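Long-range contacts in lipase-esterase related protein (Clostridium acetobutylicum, PDB 3E0X), which probably acts as a hydrolase of the alpha/beta-hydrolase family, although its substrate is not known: residues P16-F21 with D41-L46; H82-T87 with L106-K111. One frame throughout, in Å; residues are numbered along the deposited sequence.

Interaction 1: residues P16-F21 with D41-L46; sequences PNTLLF and DYNCIL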
loop_
_atom_site.group_PDB
_atom_site.type_symbol
_atom_site.label_atom_id
_atom_site.label_comp_id
_atom_site.label_asym_id
_atom_site.label_seq_id
_atom_site.Cartn_x
_atom_site.Cartn_y
_atom_site.Cartn_z
ATOM N N PRO A 16 -0.275 -16.572 -15.015
ATOM C CA PRO A 16 0.264 -17.340 -13.874
ATOM C C PRO A 16 0.696 -16.421 -12.731
ATOM O O PRO A 16 0.914 -16.898 -11.621
ATOM C CB PRO A 16 1.493 -18.044 -14.471
ATOM C CG PRO A 16 1.854 -17.275 -15.686
ATOM C CD PRO A 16 0.602 -16.635 -16.205
ATOM N N ASN A 17 0.777 -15.123 -13.031
ATOM C CA ASN A 17 1.245 -14.165 -12.065
ATOM C C ASN A 17 0.082 -13.308 -11.569
ATOM O O ASN A 17 -0.585 -12.591 -12.339
ATOM C CB ASN A 17 2.398 -13.366 -12.676
ATOM C CG ASN A 17 3.323 -14.253 -13.528
ATOM O OD1 ASN A 17 3.809 -15.294 -13.068
ATOM N ND2 ASN A 17 3.533 -13.861 -14.780
ATOM N N THR A 18 -0.179 -13.425 -10.275
ATOM C CA THR A 18 -1.284 -12.731 -9.640
ATOM C C THR A 18 -0.721 -11.585 -8.818
ATOM O O THR A 18 0.194 -11.796 -8.023
ATOM C CB THR A 18 -2.074 -13.716 -8.721
ATOM O OG1 THR A 18 -2.703 -14.717 -9.533
ATOM C CG2 THR A 18 -3.117 -13.005 -7.910
ATOM N N LEU A 19 -1.274 -10.391 -9.015
ATOM C CA LEU A 19 -0.847 -9.236 -8.253
ATOM C C LEU A 19 -2.013 -8.820 -7.394
ATOM O O LEU A 19 -3.115 -8.528 -7.907
ATOM C CB LEU A 19 -0.474 -8.097 -9.192
ATOM C CG LEU A 19 0.563 -8.325 -10.295
ATOM C CD1 LEU A 19 0.900 -7.021 -11.068
ATOM C CD2 LEU A 19 1.821 -8.950 -9.775
ATOM N N LEU A 20 -1.785 -8.795 -6.086
ATOM C CA LEU A 20 -2.827 -8.377 -5.152
ATOM C C LEU A 20 -2.410 -7.004 -4.606
ATOM O O LEU A 20 -1.375 -6.883 -3.939
ATOM C CB LEU A 20 -2.964 -9.418 -4.027
ATOM C CG LEU A 20 -4.005 -9.099 -2.957
ATOM C CD1 LEU A 20 -5.391 -8.978 -3.514
ATOM C CD2 LEU A 20 -3.995 -10.149 -1.869
ATOM N N PHE A 21 -3.222 -5.982 -4.906
ATOM C CA PHE A 21 -2.920 -4.593 -4.568
ATOM C C PHE A 21 -3.629 -4.207 -3.294
ATOM O O PHE A 21 -4.858 -4.383 -3.178
ATOM C CB PHE A 21 -3.415 -3.653 -5.681
ATOM C CG PHE A 21 -2.745 -3.868 -7.033
ATOM C CD1 PHE A 21 -1.801 -2.950 -7.514
ATOM C CD2 PHE A 21 -3.091 -4.947 -7.859
ATOM C CE1 PHE A 21 -1.202 -3.118 -8.783
ATOM C CE2 PHE A 21 -2.511 -5.108 -9.113
ATOM C CZ PHE A 21 -1.579 -4.215 -9.585
ATOM N N ASP A 41 -1.046 -7.353 -18.312
ATOM C CA ASP A 41 -0.626 -8.708 -18.661
ATOM C C ASP A 41 -0.696 -9.658 -17.465
ATOM O O ASP A 41 -0.470 -10.875 -17.602
ATOM C CB ASP A 41 0.800 -8.722 -19.249
ATOM C CG ASP A 41 0.845 -8.272 -20.716
ATOM O OD1 ASP A 41 -0.163 -8.446 -21.427
ATOM O OD2 ASP A 41 1.894 -7.753 -21.170
ATOM N N TYR A 42 -0.994 -9.097 -16.295
ATOM C CA TYR A 42 -1.047 -9.878 -15.063
ATOM C C TYR A 42 -2.461 -10.013 -14.527
ATOM O O TYR A 42 -3.370 -9.295 -14.935
ATOM C CB TYR A 42 -0.166 -9.219 -14.019
ATOM C CG TYR A 42 1.217 -8.901 -14.525
ATOM C CD1 TYR A 42 2.041 -9.899 -15.057
ATOM C CD2 TYR A 42 1.705 -7.599 -14.490
ATOM C CE1 TYR A 42 3.319 -9.607 -15.526
ATOM C CE2 TYR A 42 2.974 -7.297 -14.947
ATOM C CZ TYR A 42 3.778 -8.298 -15.462
ATOM O OH TYR A 42 5.035 -7.950 -15.896
ATOM N N ASN A 43 -2.653 -10.970 -13.619
ATOM C CA ASN A 43 -3.952 -11.224 -13.030
ATOM C C ASN A 43 -4.069 -10.281 -11.839
ATOM O O ASN A 43 -3.471 -10.536 -10.801
ATOM C CB ASN A 43 -4.047 -12.693 -12.610
ATOM C CG ASN A 43 -5.342 -13.014 -11.916
ATOM O OD1 ASN A 43 -6.393 -12.482 -12.272
ATOM N ND2 ASN A 43 -5.277 -13.895 -10.915
ATOM N N CYS A 44 -4.801 -9.178 -12.006
ATOM C CA CYS A 44 -4.786 -8.094 -11.016
ATOM C C CYS A 44 -6.017 -8.124 -10.126
ATOM O O CYS A 44 -7.169 -8.083 -10.605
ATOM C CB CYS A 44 -4.708 -6.727 -11.712
ATOM S SG CYS A 44 -3.201 -6.448 -12.681
ATOM N N ILE A 45 -5.771 -8.145 -8.820
ATOM C CA ILE A 45 -6.835 -8.166 -7.821
ATOM C C ILE A 45 -6.597 -6.955 -6.931
ATOM O O ILE A 45 -5.543 -6.835 -6.330
ATOM C CB ILE A 45 -6.805 -9.487 -6.978
ATOM C CG1 ILE A 45 -6.938 -10.722 -7.895
ATOM C CG2 ILE A 45 -7.926 -9.493 -5.972
ATOM C CD1 ILE A 45 -6.566 -12.080 -7.213
ATOM N N LEU A 46 -7.567 -6.048 -6.883
ATOM C CA LEU A 46 -7.405 -4.813 -6.101
ATOM C C LEU A 46 -8.402 -4.855 -4.971
ATOM O O LEU A 46 -9.590 -4.925 -5.211
ATOM C CB LEU A 46 -7.586 -3.564 -6.986
ATOM C CG LEU A 46 -6.549 -3.630 -8.127
ATOM C CD1 LEU A 46 -7.194 -4.133 -9.400
ATOM C CD2 LEU A 46 -5.795 -2.317 -8.341
#

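Interaction 2: residues H82-T87 with L106-K111; sequences HQKNIT and LPNVRK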
loop_
_atom_site.group_PDB
_atom_site.type_symbol
_atom_site.label_atom_id
_atom_site.label_comp_id
_atom_site.label_asym_id
_atom_site.label_seq_id
_atom_site.Cartn_x
_atom_site.Cartn_y
_atom_site.Cartn_z
ATOM N N HIS A 82 -6.496 -20.533 -4.705
ATOM C CA HIS A 82 -5.854 -21.511 -5.605
ATOM C C HIS A 82 -4.682 -20.981 -6.428
ATOM O O HIS A 82 -4.070 -21.743 -7.200
ATOM C CB HIS A 82 -6.894 -22.138 -6.538
ATOM C CG HIS A 82 -8.029 -22.783 -5.805
ATOM N ND1 HIS A 82 -7.836 -23.784 -4.878
ATOM C CD2 HIS A 82 -9.361 -22.546 -5.833
ATOM C CE1 HIS A 82 -9.003 -24.154 -4.383
ATOM N NE2 HIS A 82 -9.946 -23.415 -4.943
ATOM N N GLN A 83 -4.371 -19.689 -6.272
ATOM C CA GLN A 83 -3.326 -19.040 -7.056
ATOM C C GLN A 83 -1.985 -19.335 -6.397
ATOM O O GLN A 83 -1.845 -19.156 -5.204
ATOM C CB GLN A 83 -3.567 -17.526 -7.151
ATOM C CG GLN A 83 -4.745 -17.142 -8.038
ATOM C CD GLN A 83 -4.500 -17.369 -9.527
ATOM O OE1 GLN A 83 -5.384 -17.087 -10.361
ATOM N NE2 GLN A 83 -3.318 -17.869 -9.877
ATOM N N LYS A 84 -1.017 -19.793 -7.176
ATOM C CA LYS A 84 0.238 -20.268 -6.622
ATOM C C LYS A 84 1.385 -19.260 -6.670
ATOM O O LYS A 84 2.446 -19.510 -6.086
ATOM C CB LYS A 84 0.641 -21.560 -7.339
ATOM C CG LYS A 84 -0.364 -22.727 -7.217
ATOM C CD LYS A 84 -0.608 -23.206 -5.804
ATOM C CE LYS A 84 -1.693 -24.316 -5.848
ATOM N NZ LYS A 84 -2.211 -24.705 -4.500
ATOM N N ASN A 85 1.187 -18.147 -7.371
ATOM C CA ASN A 85 2.252 -17.141 -7.510
ATOM C C ASN A 85 1.737 -15.720 -7.299
ATOM O O ASN A 85 1.588 -14.941 -8.254
ATOM C CB ASN A 85 2.933 -17.268 -8.885
ATOM C CG ASN A 85 4.116 -16.334 -9.035
ATOM O OD1 ASN A 85 4.731 -15.930 -8.051
ATOM N ND2 ASN A 85 4.434 -15.973 -10.276
ATOM N N ILE A 86 1.479 -15.394 -6.039
ATOM C CA ILE A 86 0.947 -14.080 -5.675
ATOM C C ILE A 86 2.063 -13.114 -5.293
ATOM O O ILE A 86 2.908 -13.431 -4.435
ATOM C CB ILE A 86 -0.092 -14.178 -4.521
ATOM C CG1 ILE A 86 -1.238 -15.105 -4.909
ATOM C CG2 ILE A 86 -0.665 -12.812 -4.189
ATOM C CD1 ILE A 86 -2.164 -15.469 -3.745
ATOM N N THR A 87 2.049 -11.937 -5.930
ATOM C CA THR A 87 2.874 -10.808 -5.507
ATOM C C THR A 87 1.970 -9.779 -4.872
ATOM O O THR A 87 0.949 -9.412 -5.449
ATOM C CB THR A 87 3.620 -10.168 -6.707
ATOM O OG1 THR A 87 4.462 -11.157 -7.310
ATOM C CG2 THR A 87 4.477 -8.980 -6.264
ATOM N N LEU A 106 2.404 -17.229 4.275
ATOM C CA LEU A 106 1.357 -17.906 3.500
ATOM C C LEU A 106 1.984 -18.624 2.315
ATOM O O LEU A 106 2.876 -18.071 1.674
ATOM C CB LEU A 106 0.294 -16.889 3.041
ATOM C CG LEU A 106 -0.351 -16.092 4.175
ATOM C CD1 LEU A 106 -1.393 -15.114 3.586
ATOM C CD2 LEU A 106 -0.972 -17.045 5.202
ATOM N N PRO A 107 1.579 -19.886 2.046
ATOM C CA PRO A 107 2.349 -20.659 1.063
ATOM C C PRO A 107 2.386 -20.045 -0.332
ATOM O O PRO A 107 3.368 -20.252 -1.036
ATOM C CB PRO A 107 1.663 -22.048 1.065
ATOM C CG PRO A 107 0.357 -21.855 1.722
ATOM C CD PRO A 107 0.537 -20.709 2.681
ATOM N N ASN A 108 1.345 -19.311 -0.720
ATOM C CA ASN A 108 1.231 -18.807 -2.100
ATOM C C ASN A 108 1.702 -17.374 -2.320
ATOM O O ASN A 108 1.689 -16.896 -3.453
ATOM C CB ASN A 108 -0.188 -19.016 -2.666
ATOM C CG ASN A 108 -0.619 -20.492 -2.652
ATOM O OD1 ASN A 108 0.197 -21.413 -2.851
ATOM N ND2 ASN A 108 -1.901 -20.715 -2.411
ATOM N N VAL A 109 2.117 -16.690 -1.248
ATOM C CA VAL A 109 2.627 -15.338 -1.378
ATOM C C VAL A 109 4.121 -15.465 -1.643
ATOM O O VAL A 109 4.873 -15.962 -0.793
ATOM C CB VAL A 109 2.348 -14.500 -0.115
ATOM C CG1 VAL A 109 3.087 -13.159 -0.203
ATOM C CG2 VAL A 109 0.846 -14.277 0.023
ATOM N N ARG A 110 4.538 -15.043 -2.834
ATOM C CA ARG A 110 5.900 -15.318 -3.305
ATOM C C ARG A 110 6.829 -14.102 -3.299
ATOM O O ARG A 110 8.045 -14.248 -3.225
ATOM C CB ARG A 110 5.878 -15.936 -4.695
ATOM C CG ARG A 110 5.052 -17.238 -4.790
ATOM C CD ARG A 110 5.623 -18.382 -3.939
ATOM N NE ARG A 110 6.960 -18.727 -4.418
ATOM C CZ ARG A 110 8.041 -18.869 -3.637
ATOM N NH1 ARG A 110 7.948 -18.759 -2.308
ATOM N NH2 ARG A 110 9.219 -19.116 -4.200
ATOM N N LYS A 111 6.258 -12.899 -3.400
ATOM C CA LYS A 111 7.051 -11.658 -3.399
ATOM C C LYS A 111 6.178 -10.545 -2.854
ATOM O O LYS A 111 4.943 -10.598 -2.930
ATOM C CB LYS A 111 7.470 -11.258 -4.816
ATOM C CG LYS A 111 8.417 -12.223 -5.490
ATOM C CD LYS A 111 8.907 -11.632 -6.813
ATOM C CE LYS A 111 9.870 -12.615 -7.519
ATOM N NZ LYS A 111 9.169 -13.916 -7.749
HETATM O O HOH W 1 2.552 -21.434 -4.067
HETATM O O HOH W 2 -3.477 -23.031 -2.932
HETATM O O HOH W 3 6.043 -13.578 -7.420
#

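Interaction 1: residues P16-F21 with D41-L46
Two neighbouring parallel strands of the central sheet of an alpha/beta-hydrolase fold meet here, residues 18-21 running beside 43-46 with their directions 17° apart. The register pairs Thr18 with Asn43, Leu19 with Cys44, Leu20 with Ile45 and Phe21 with Leu46. Four backbone bonds zip them together, each strand supplying two N-H groups: Asn43 N to Asn17 O, Leu19 N to Asn43 O, Ile45 N to Leu19 O and Phe21 N to Ile45 O. Three point nearly along the C=O axis, whereas Leu19 N sits above the carbonyl plane of Asn43, 2.8 Å from its O. On the face carrying Thr18, Asn43, Leu20 and Ile45, the Asn43 amide lies alongside Thr18, CG anti to the backbone N (chi1 177°), and gives ND2 to Thr18 OG1 at 3.0 Å, almost in the amide plane. Its other end, OD1, is held by His9 NE2, so both ends of this buried amide are engaged. Thr18 CG2, anti to its own N, touches Ile45 CD1 at 3.6 Å, and the Leu20 and Ile45 side chains cross obliquely, Leu20 CD1 against Ile45 CG2. The opposite face is apolar. Leu46 CD2 lies over one face of the Phe21 ring, a CH-pi contact 4.0 Å from the ring centroid, while Cys44 SG approaches the ring edge, 5.1 Å from that centroid. Leu19 CD1 meets Tyr42 CD2 at 3.6 Å just before the second strand begins. Strand 7-11 flanks 43-47 on its outer side, with Tyr7, His9 and Val10 touching it; strand 86-91 flanks 18-22 on the other. Phe73 and Ile74 of helix 63-76 cover Leu20, and Phe32 meets the Phe21 ring edge-to-face.

Interaction 2: residues H82-T87 with L106-K111
Gln83 O opens the contact by lying 3.0 Å from Asn108 CB, close against the base of a side chain directed at this segment. Next, Lys84 lies side by side with Asn108, its chain bent at chi2 so that CD comes 3.5 Å from OD1. Two waters tie the pair: one is hydrogen-bonded to both Lys84 O and Asn108 OD1, the other accepts from Lys84 NZ and Asn108 ND2, so both ends of the amide are bound by water. Asn85 crosses Arg110 at about a right angle, OD1 lying 3.5 Å from Arg110 CG. The same OD1 accepts from a third water, which also bonds to Thr87 OG1 and accepts from Lys111 NZ at 3.2 Å. Ile86 carries the direct backbone link. Ile86 N reaches Asn108 O at 3.0 Å, nearly along the C=O axis, and Ile86 O takes Arg110 N at 2.8 Å in a straight bond, 173° at the hydrogen. After Ile86, paired with Val109, the register slips by one residue, a beta bulge, and Thr87 pairs with Lys111, its CG2 and OG1 touching Lys111 CB. A type I turn from Leu106 to Val109 leads into the second strand. The bulge lies where parallel strands 86-91 and 109-115 begin, joined through helix 93-102 in a beta-alpha-beta crossover of the alpha/beta-hydrolase core.

Overall arrangement
Both interactions belong to the same mixed sheet, their centres about 11 Å apart, and come in series along the chain, 16-21 with 41-46 closing before 82-87 with 106-111 opens. Strands 18-22 and 86-91 are direct neighbours, so the four strands run 43-47, 18-22, 86-91, 109-115 across the sheet, all parallel. Probable backbone hydrogen bonds, Thr87 N to Thr18 O at 2.8 Å and Leu20 N to Thr87 O at 2.9 Å, fasten one interaction to the other. Helix 63-76 touches side chains of both. Together they join four successive interior strands of the sheet; strand 86-91 continues to Tyr91, which with Ser92 lines the ortho-xylene pocket, consistent with a nucleophile elbow there.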